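Local coordinates for uncharacterized protein (Streptomyces malaysiense, PDB 6ZYL) that catalyses the beta-hydroxylation of thioholgamide as a non-heme monooxygenase, probably using iron and 2-oxoglutarate as its relatives do, at residues A[38-43]-A[206-211]; A[246-251]-A[259-264]; A[125-130]-A[217-222]. All coordinates share one frame; numbering follows the deposited sequence.

Overall arrangement
Passing along the chain from the N terminus, 38-43 is the first segment met, and it waits until 206-211 to be paired in interaction 1, closing a loop of some 160 residues. Within that loop lies 125-130, whose partner 217-222 follows only after 206-211, so interactions 1 and 3 cross. Interaction 2 is separate, joining 246-251 to 259-264 across a short loop once both others are closed. Interactions 1 and 2 tie the two outermost strands of the same seven-stranded sheet to their neighbours, their centres about 27 Å apart, while interaction 3 belongs to the smaller four-stranded sheet. The two sheets are consistent with the double-stranded beta-helix of this dioxygenase family.

Interaction 1 (A[38-43]-A[206-211]); sequences VFPVNA and AGQCSV
V38 and V41 pair with V211 and C209 as antiparallel strands, 38-41 against 209-211, their directions 154° apart and four backbone bonds joining them. V38 N reaches V211 O at 2.8 Å, and V41 N reaches C209 O at 3.1 Å; each is answered by a bond in the other direction. Because the register slips by one residue between these two pairs, the arrangement is a beta bulge: F39 and P40, joined by a cis peptide bond, together stand opposite the single residue S210. V38, V41, C209 and V211 all turn to one face of the sheet. There V38 CG1 lies beside V211 CB at 4.0 Å, the two valines pointing the same way. With V41 CG1 anti to the carbonyl carbon (chi1 -46°), CG2 falls between N and the carbonyl carbon and faces C209 SG, though the closeness as modelled is doubtful. On the other face, F39 CB packs against S210 OG at 3.4 Å. The serine hydroxyl itself is hydrogen-bonded to Y162. Q208 runs alongside P40, its amide against CB of the proline ring, with OE1 3.6 Å away, while D205 N holds that same oxygen. The other end of the amide, NE2, makes a weak bond to N42 OD1 at 3.4 Å, the two amide planes being nearly coplanar at 27°. A43 CB finally touches G207 O at 3.5 Å. Strand 37-41 is an outermost strand of the larger sheet within this chain, and 143-149 flanks 209-212 on its other side, where V146 and V148 meet C209. Helix 28-35 covers V38 and V211 through R31 and F32, while helix 93-103 supplies I95 to A43 and L102 to V211.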
loop_
_atom_site.group_PDB
_atom_site.type_symbol
_atom_site.label_atom_id
_atom_site.label_comp_id
_atom_site.label_asym_id
_atom_site.label_seq_id
_atom_site.Cartn_x
_atom_site.Cartn_y
_atom_site.Cartn_z
ATOM N N VAL A 38 -9.176 9.685 -2.951
ATOM C CA VAL A 38 -10.373 9.506 -3.764
ATOM C C VAL A 38 -10.881 8.087 -3.529
ATOM O O VAL A 38 -10.130 7.115 -3.671
ATOM C CB VAL A 38 -10.084 9.804 -5.250
ATOM C CG1 VAL A 38 -9.245 8.711 -5.882
ATOM C CG2 VAL A 38 -11.394 10.020 -6.003
ATOM N N PHE A 39 -12.141 7.958 -3.119
ATOM C CA PHE A 39 -12.728 6.659 -2.817
ATOM C C PHE A 39 -14.241 6.814 -2.754
ATOM O O PHE A 39 -14.745 7.913 -2.493
ATOM C CB PHE A 39 -12.191 6.091 -1.491
ATOM C CG PHE A 39 -12.755 6.760 -0.264
ATOM C CD1 PHE A 39 -13.949 6.329 0.293
ATOM C CD2 PHE A 39 -12.084 7.813 0.336
ATOM C CE1 PHE A 39 -14.468 6.941 1.417
ATOM C CE2 PHE A 39 -12.599 8.429 1.463
ATOM C CZ PHE A 39 -13.792 7.990 2.003
ATOM N N PRO A 40 -14.997 5.733 -3.001
ATOM C CA PRO A 40 -14.472 4.440 -3.468
ATOM C C PRO A 40 -14.167 4.484 -4.961
ATOM O O PRO A 40 -14.801 5.254 -5.671
ATOM C CB PRO A 40 -15.616 3.469 -3.167
ATOM C CG PRO A 40 -16.851 4.319 -3.320
ATOM C CD PRO A 40 -16.460 5.697 -2.802
ATOM N N VAL A 41 -13.192 3.710 -5.431
ATOM C CA VAL A 41 -13.060 3.420 -6.854
ATOM C C VAL A 41 -13.214 1.911 -7.013
ATOM O O VAL A 41 -12.686 1.133 -6.210
ATOM C CB VAL A 41 -11.720 3.907 -7.454
ATOM C CG1 VAL A 41 -11.411 5.333 -6.999
ATOM C CG2 VAL A 41 -10.592 2.968 -7.105
ATOM N N ASN A 42 -13.976 1.501 -8.020
ATOM C CA ASN A 42 -14.269 0.087 -8.192
ATOM C C ASN A 42 -13.031 -0.654 -8.677
ATOM O O ASN A 42 -12.259 -0.145 -9.495
ATOM C CB ASN A 42 -15.430 -0.096 -9.168
ATOM C CG ASN A 42 -16.767 0.277 -8.551
ATOM O OD1 ASN A 42 -16.928 0.264 -7.328
ATOM N ND2 ASN A 42 -17.735 0.610 -9.394
ATOM N N ALA A 43 -12.834 -1.859 -8.146
ATOM C CA ALA A 43 -11.709 -2.700 -8.534
ATOM C C ALA A 43 -12.160 -4.152 -8.626
ATOM O O ALA A 43 -12.401 -4.670 -9.721
ATOM C CB ALA A 43 -10.559 -2.551 -7.536
ATOM N N ALA A 206 -16.282 -4.615 0.287
ATOM C CA ALA A 206 -15.219 -5.549 -0.065
ATOM C C ALA A 206 -15.030 -5.564 -1.576
ATOM O O ALA A 206 -15.993 -5.704 -2.335
ATOM C CB ALA A 206 -15.554 -6.953 0.444
ATOM N N GLY A 207 -13.781 -5.397 -2.013
ATOM C CA GLY A 207 -13.443 -5.312 -3.412
ATOM C C GLY A 207 -13.161 -3.903 -3.892
ATOM O O GLY A 207 -12.387 -3.723 -4.840
ATOM N N GLN A 208 -13.786 -2.906 -3.274
ATOM C CA GLN A 208 -13.468 -1.525 -3.586
ATOM C C GLN A 208 -12.123 -1.149 -2.969
ATOM O O GLN A 208 -11.570 -1.860 -2.123
ATOM C CB GLN A 208 -14.559 -0.587 -3.073
ATOM C CG GLN A 208 -15.937 -0.850 -3.650
ATOM C CD GLN A 208 -16.968 0.140 -3.149
ATOM O OE1 GLN A 208 -17.040 0.431 -1.956
ATOM N NE2 GLN A 208 -17.771 0.669 -4.063
ATOM N N CYS A 209 -11.599 -0.004 -3.389
ATOM C CA CYS A 209 -10.336 0.475 -2.856
ATOM C C CYS A 209 -10.390 1.985 -2.695
ATOM O O CYS A 209 -11.260 2.664 -3.243
ATOM C CB CYS A 209 -9.158 0.078 -3.755
ATOM S SG CYS A 209 -9.107 0.948 -5.328
ATOM N N SER A 210 -9.449 2.493 -1.909
ATOM C CA SER A 210 -9.222 3.917 -1.742
ATOM C C SER A 210 -7.826 4.231 -2.257
ATOM O O SER A 210 -6.906 3.417 -2.121
ATOM C CB SER A 210 -9.358 4.333 -0.276
ATOM O OG SER A 210 -9.129 5.721 -0.129
ATOM N N VAL A 211 -7.677 5.400 -2.869
ATOM C CA VAL A 211 -6.395 5.880 -3.370
ATOM C C VAL A 211 -6.082 7.170 -2.631
ATOM O O VAL A 211 -6.884 8.110 -2.654
ATOM C CB VAL A 211 -6.423 6.116 -4.889
ATOM C CG1 VAL A 211 -5.008 6.333 -5.414
ATOM C CG2 VAL A 211 -7.101 4.956 -5.599
#

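Interaction 2 (A[246-251]-A[259-264]); sequences GEDSAL and GAFLPE
S249 and L262, A250 and P263 are the paired residues where 249-251 runs parallel to 262-263, and three backbone hydrogen bonds connect them. L262 N meets D248 O at 3.0 Å, L262 O accepts A250 N, and E264 N returns to A250 O, the zigzag expected of parallel strands. A water extends the ladder by one step: it accepts from D248 N at 2.9 Å and donates to A260 O. Among side chains the principal polar bond is S249 OG to E264 OE2, 2.8 Å, met on the anti side of the carboxylate and 26° out of its plane. K78 forms a salt bridge to the same oxygen, so two partners hold OE2. This is how the larger sheet ends: its outermost strand, 262-263, lies parallel to 249-254, the one parallel pairing in a sheet otherwise antiparallel, whereas 249-254 bonds on its other side to 107-117. Van der Waals contacts make up the rest. The E264 chain lies against the A250 backbone, its CB 3.5 Å from A250 O. L262 CD1 lies across the end of E247, 3.5 Å from its CD, and the E247 carboxylate is salt-bridged to R285 of helix 273-295. F261 stands beside D248, presenting the edge of its ring, where CE1 is 3.5 Å from D248 OD2; R286, R289 and W110 hold that carboxylate. The apolar pair is A250 CB against F261 CB at 4.0 Å.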
loop_
_atom_site.group_PDB
_atom_site.type_symbol
_atom_site.label_atom_id
_atom_site.label_comp_id
_atom_site.label_asym_id
_atom_site.label_seq_id
_atom_site.Cartn_x
_atom_site.Cartn_y
_atom_site.Cartn_z
ATOM N N GLY A 246 20.337 5.371 -2.265
ATOM C CA GLY A 246 20.452 3.929 -2.279
ATOM C C GLY A 246 19.807 3.286 -3.496
ATOM O O GLY A 246 18.925 3.844 -4.146
ATOM N N GLU A 247 20.274 2.079 -3.793
ATOM C CA GLU A 247 19.717 1.276 -4.871
ATOM C C GLU A 247 18.298 0.836 -4.528
ATOM O O GLU A 247 18.010 0.438 -3.396
ATOM C CB GLU A 247 20.626 0.071 -5.105
ATOM C CG GLU A 247 20.154 -0.953 -6.098
ATOM C CD GLU A 247 21.043 -2.186 -6.084
ATOM O OE1 GLU A 247 22.190 -2.102 -6.578
ATOM O OE2 GLU A 247 20.603 -3.234 -5.563
ATOM N N ASP A 248 17.406 0.924 -5.515
ATOM C CA ASP A 248 16.000 0.594 -5.328
ATOM C C ASP A 248 15.498 -0.173 -6.544
ATOM O O ASP A 248 16.101 -0.136 -7.619
ATOM C CB ASP A 248 15.150 1.857 -5.111
ATOM C CG ASP A 248 13.929 1.606 -4.235
ATOM O OD1 ASP A 248 13.610 0.430 -3.962
ATOM O OD2 ASP A 248 13.283 2.592 -3.820
ATOM N N SER A 249 14.378 -0.873 -6.361
ATOM C CA SER A 249 13.778 -1.653 -7.434
ATOM C C SER A 249 12.260 -1.552 -7.361
ATOM O O SER A 249 11.684 -1.195 -6.330
ATOM C CB SER A 249 14.220 -3.124 -7.380
ATOM O OG SER A 249 13.884 -3.726 -6.143
ATOM N N ALA A 250 11.618 -1.867 -8.484
ATOM C CA ALA A 250 10.172 -1.763 -8.617
ATOM C C ALA A 250 9.752 -2.605 -9.813
ATOM O O ALA A 250 10.585 -3.040 -10.612
ATOM C CB ALA A 250 9.728 -0.306 -8.779
ATOM N N LEU A 251 8.445 -2.827 -9.931
ATOM C CA LEU A 251 7.885 -3.682 -10.971
ATOM C C LEU A 251 7.157 -2.827 -11.999
ATOM O O LEU A 251 6.187 -2.136 -11.665
ATOM C CB LEU A 251 6.937 -4.722 -10.378
ATOM C CG LEU A 251 6.300 -5.680 -11.385
ATOM C CD1 LEU A 251 7.364 -6.542 -12.053
ATOM C CD2 LEU A 251 5.242 -6.547 -10.718
ATOM N N GLY A 259 12.854 4.266 -15.065
ATOM C CA GLY A 259 13.540 5.349 -14.377
ATOM C C GLY A 259 14.791 4.856 -13.679
ATOM O O GLY A 259 15.627 4.162 -14.265
ATOM N N ALA A 260 14.924 5.214 -12.406
ATOM C CA ALA A 260 16.096 4.857 -11.619
ATOM C C ALA A 260 15.974 3.498 -10.945
ATOM O O ALA A 260 16.889 3.102 -10.217
ATOM C CB ALA A 260 16.355 5.930 -10.554
ATOM N N PHE A 261 14.887 2.769 -11.174
ATOM C CA PHE A 261 14.599 1.546 -10.437
ATOM C C PHE A 261 15.040 0.324 -11.231
ATOM O O PHE A 261 14.720 0.197 -12.417
ATOM C CB PHE A 261 13.105 1.457 -10.117
ATOM C CG PHE A 261 12.612 2.565 -9.237
ATOM C CD1 PHE A 261 12.692 2.457 -7.861
ATOM C CD2 PHE A 261 12.089 3.722 -9.785
ATOM C CE1 PHE A 261 12.251 3.477 -7.046
ATOM C CE2 PHE A 261 11.645 4.747 -8.976
ATOM C CZ PHE A 261 11.728 4.624 -7.603
ATOM N N LEU A 262 15.776 -0.566 -10.575
ATOM C CA LEU A 262 16.082 -1.852 -11.180
ATOM C C LEU A 262 14.782 -2.625 -11.398
ATOM O O LEU A 262 13.909 -2.627 -10.522
ATOM C CB LEU A 262 17.036 -2.650 -10.291
ATOM C CG LEU A 262 18.429 -2.041 -10.124
ATOM C CD1 LEU A 262 19.178 -2.720 -8.982
ATOM C CD2 LEU A 262 19.219 -2.134 -11.421
ATOM N N PRO A 263 14.607 -3.264 -12.553
ATOM C CA PRO A 263 13.318 -3.911 -12.836
ATOM C C PRO A 263 13.157 -5.233 -12.097
ATOM O O PRO A 263 14.103 -6.007 -11.942
ATOM C CB PRO A 263 13.349 -4.120 -14.357
ATOM C CG PRO A 263 14.808 -4.194 -14.701
ATOM C CD PRO A 263 15.528 -3.311 -13.707
ATOM N N GLU A 264 11.935 -5.473 -11.630
ATOM C CA GLU A 264 11.553 -6.723 -10.998
ATOM C C GLU A 264 10.778 -7.572 -12.004
ATOM O O GLU A 264 10.531 -7.159 -13.141
ATOM C CB GLU A 264 10.740 -6.443 -9.730
ATOM C CG GLU A 264 11.583 -5.844 -8.603
ATOM C CD GLU A 264 10.757 -5.177 -7.515
ATOM O OE1 GLU A 264 9.528 -5.036 -7.690
ATOM O OE2 GLU A 264 11.343 -4.787 -6.482
HETATM O O HOH W 1 18.247 2.273 -7.940
#

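Interaction 3 (A[125-130]-A[217-222]); sequences LAWHQD and AHASGP
H218 is paired with H128 through both backbone bonds, H218 N to H128 O at 2.9 Å and H128 N to H218 O; H218 and W127 have the largest areas buried by this contact. A chi1 of 55° tucks H218 CG between N and C and swings the ring over H128 O and on to D130. There NE2 donates to D130 OD1 at 2.8 Å; the acceptor lies in the imidazole plane, although the donor approaches from above the carboxylate plane, 47° out of it. H212 binds the second oxygen, OD2, so both arms of the carboxylate are held. The H128 ring lies obliquely beside that of H218, centroids 4.7 Å apart, and its ND1 donates to A126 O at 2.8 Å, fixing its rotation. W127, at the corner between the short strands, receives A219 CB over the face of its five-membered ring at 3.8 Å, a CH-pi contact, while A217 O meets the ring edge at CZ3, 3.4 Å away. E196 binds the indole NH. H128, D130 and H218, distant in sequence, are consistent with the HxD...H facial triad that binds iron in this family, so they probably form the iron site. With H128 ND1 committed to A126, NE2 is probably the nitrogen offered to iron, and in this metal-free form the H218-D130 bond probably occupies atoms that would otherwise meet the metal.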
loop_
_atom_site.group_PDB
_atom_site.type_symbol
_atom_site.label_atom_id
_atom_site.label_comp_id
_atom_site.label_asym_id
_atom_site.label_seq_id
_atom_site.Cartn_x
_atom_site.Cartn_y
_atom_site.Cartn_z
ATOM N N LEU A 125 -3.608 3.713 15.887
ATOM C CA LEU A 125 -2.478 4.353 15.231
ATOM C C LEU A 125 -2.707 5.857 15.206
ATOM O O LEU A 125 -3.776 6.318 14.793
ATOM C CB LEU A 125 -2.284 3.822 13.811
ATOM C CG LEU A 125 -2.096 2.311 13.679
ATOM C CD1 LEU A 125 -1.848 1.950 12.217
ATOM C CD2 LEU A 125 -0.969 1.815 14.558
ATOM N N ALA A 126 -1.709 6.612 15.655
ATOM C CA ALA A 126 -1.797 8.062 15.634
ATOM C C ALA A 126 -1.768 8.574 14.197
ATOM O O ALA A 126 -1.360 7.876 13.265
ATOM C CB ALA A 126 -0.652 8.680 16.439
ATOM N N TRP A 127 -2.215 9.814 14.026
ATOM C CA TRP A 127 -2.178 10.450 12.717
ATOM C C TRP A 127 -0.746 10.502 12.203
ATOM O O TRP A 127 0.180 10.849 12.942
ATOM C CB TRP A 127 -2.771 11.853 12.807
ATOM C CG TRP A 127 -4.252 11.846 13.019
ATOM C CD1 TRP A 127 -4.911 11.852 14.214
ATOM C CD2 TRP A 127 -5.262 11.822 12.004
ATOM N NE1 TRP A 127 -6.270 11.837 14.006
ATOM C CE2 TRP A 127 -6.511 11.819 12.657
ATOM C CE3 TRP A 127 -5.231 11.804 10.606
ATOM C CZ2 TRP A 127 -7.717 11.801 11.960
ATOM C CZ3 TRP A 127 -6.430 11.785 9.917
ATOM C CH2 TRP A 127 -7.656 11.785 10.594
ATOM N N HIS A 128 -0.565 10.147 10.934
ATOM C CA HIS A 128 0.765 10.065 10.344
ATOM C C HIS A 128 0.622 9.941 8.835
ATOM O O HIS A 128 -0.469 9.696 8.311
ATOM C CB HIS A 128 1.553 8.884 10.912
ATOM C CG HIS A 128 1.053 7.550 10.447
ATOM N ND1 HIS A 128 -0.101 6.976 10.937
ATOM C CD2 HIS A 128 1.545 6.682 9.532
ATOM C CE1 HIS A 128 -0.294 5.810 10.349
ATOM N NE2 HIS A 128 0.690 5.609 9.490
ATOM N N GLN A 129 1.745 10.116 8.142
ATOM C CA GLN A 129 1.808 10.040 6.691
ATOM C C GLN A 129 2.669 8.855 6.274
ATOM O O GLN A 129 3.671 8.544 6.925
ATOM C CB GLN A 129 2.383 11.327 6.092
ATOM C CG GLN A 129 1.630 12.594 6.465
ATOM C CD GLN A 129 2.440 13.853 6.196
ATOM O OE1 GLN A 129 3.561 13.999 6.680
ATOM N NE2 GLN A 129 1.875 14.767 5.418
ATOM N N ASP A 130 2.280 8.203 5.175
ATOM C CA ASP A 130 3.033 7.048 4.701
ATOM C C ASP A 130 4.436 7.431 4.242
ATOM O O ASP A 130 5.361 6.617 4.332
ATOM C CB ASP A 130 2.293 6.367 3.545
ATOM C CG ASP A 130 0.941 5.812 3.951
ATOM O OD1 ASP A 130 0.775 5.424 5.126
ATOM O OD2 ASP A 130 0.044 5.757 3.083
ATOM N N ALA A 217 -2.352 12.562 5.711
ATOM C CA ALA A 217 -2.375 12.186 7.116
ATOM C C ALA A 217 -3.575 11.282 7.367
ATOM O O ALA A 217 -4.694 11.595 6.947
ATOM C CB ALA A 217 -2.443 13.424 8.008
ATOM N N HIS A 218 -3.343 10.157 8.038
ATOM C CA HIS A 218 -4.431 9.241 8.343
ATOM C C HIS A 218 -4.154 8.539 9.663
ATOM O O HIS A 218 -3.020 8.503 10.149
ATOM C CB HIS A 218 -4.646 8.210 7.220
ATOM C CG HIS A 218 -3.420 7.430 6.860
ATOM N ND1 HIS A 218 -3.009 6.320 7.568
ATOM C CD2 HIS A 218 -2.526 7.586 5.855
ATOM C CE1 HIS A 218 -1.907 5.836 7.022
ATOM N NE2 HIS A 218 -1.593 6.585 5.982
ATOM N N ALA A 219 -5.220 7.993 10.241
ATOM C CA ALA A 219 -5.152 7.238 11.481
ATOM C C ALA A 219 -6.120 6.070 11.376
ATOM O O ALA A 219 -6.989 6.040 10.503
ATOM C CB ALA A 219 -5.491 8.109 12.698
ATOM N N SER A 220 -5.958 5.101 12.272
ATOM C CA SER A 220 -6.809 3.922 12.294
ATOM C C SER A 220 -7.123 3.565 13.736
ATOM O O SER A 220 -6.243 3.613 14.599
ATOM C CB SER A 220 -6.144 2.733 11.588
ATOM O OG SER A 220 -5.732 3.085 10.279
ATOM N N GLY A 221 -8.378 3.214 13.991
ATOM C CA GLY A 221 -8.806 2.835 15.313
ATOM C C GLY A 221 -8.779 1.334 15.505
ATOM O O GLY A 221 -8.406 0.574 14.605
ATOM N N PRO A 222 -9.173 0.875 16.690
ATOM C CA PRO A 222 -9.204 -0.572 16.938
ATOM C C PRO A 222 -10.370 -1.237 16.224
ATOM O O PRO A 222 -11.388 -0.611 15.922
ATOM C CB PRO A 222 -9.351 -0.672 18.461
ATOM C CG PRO A 222 -10.042 0.602 18.857
ATOM C CD PRO A 222 -9.589 1.662 17.867
#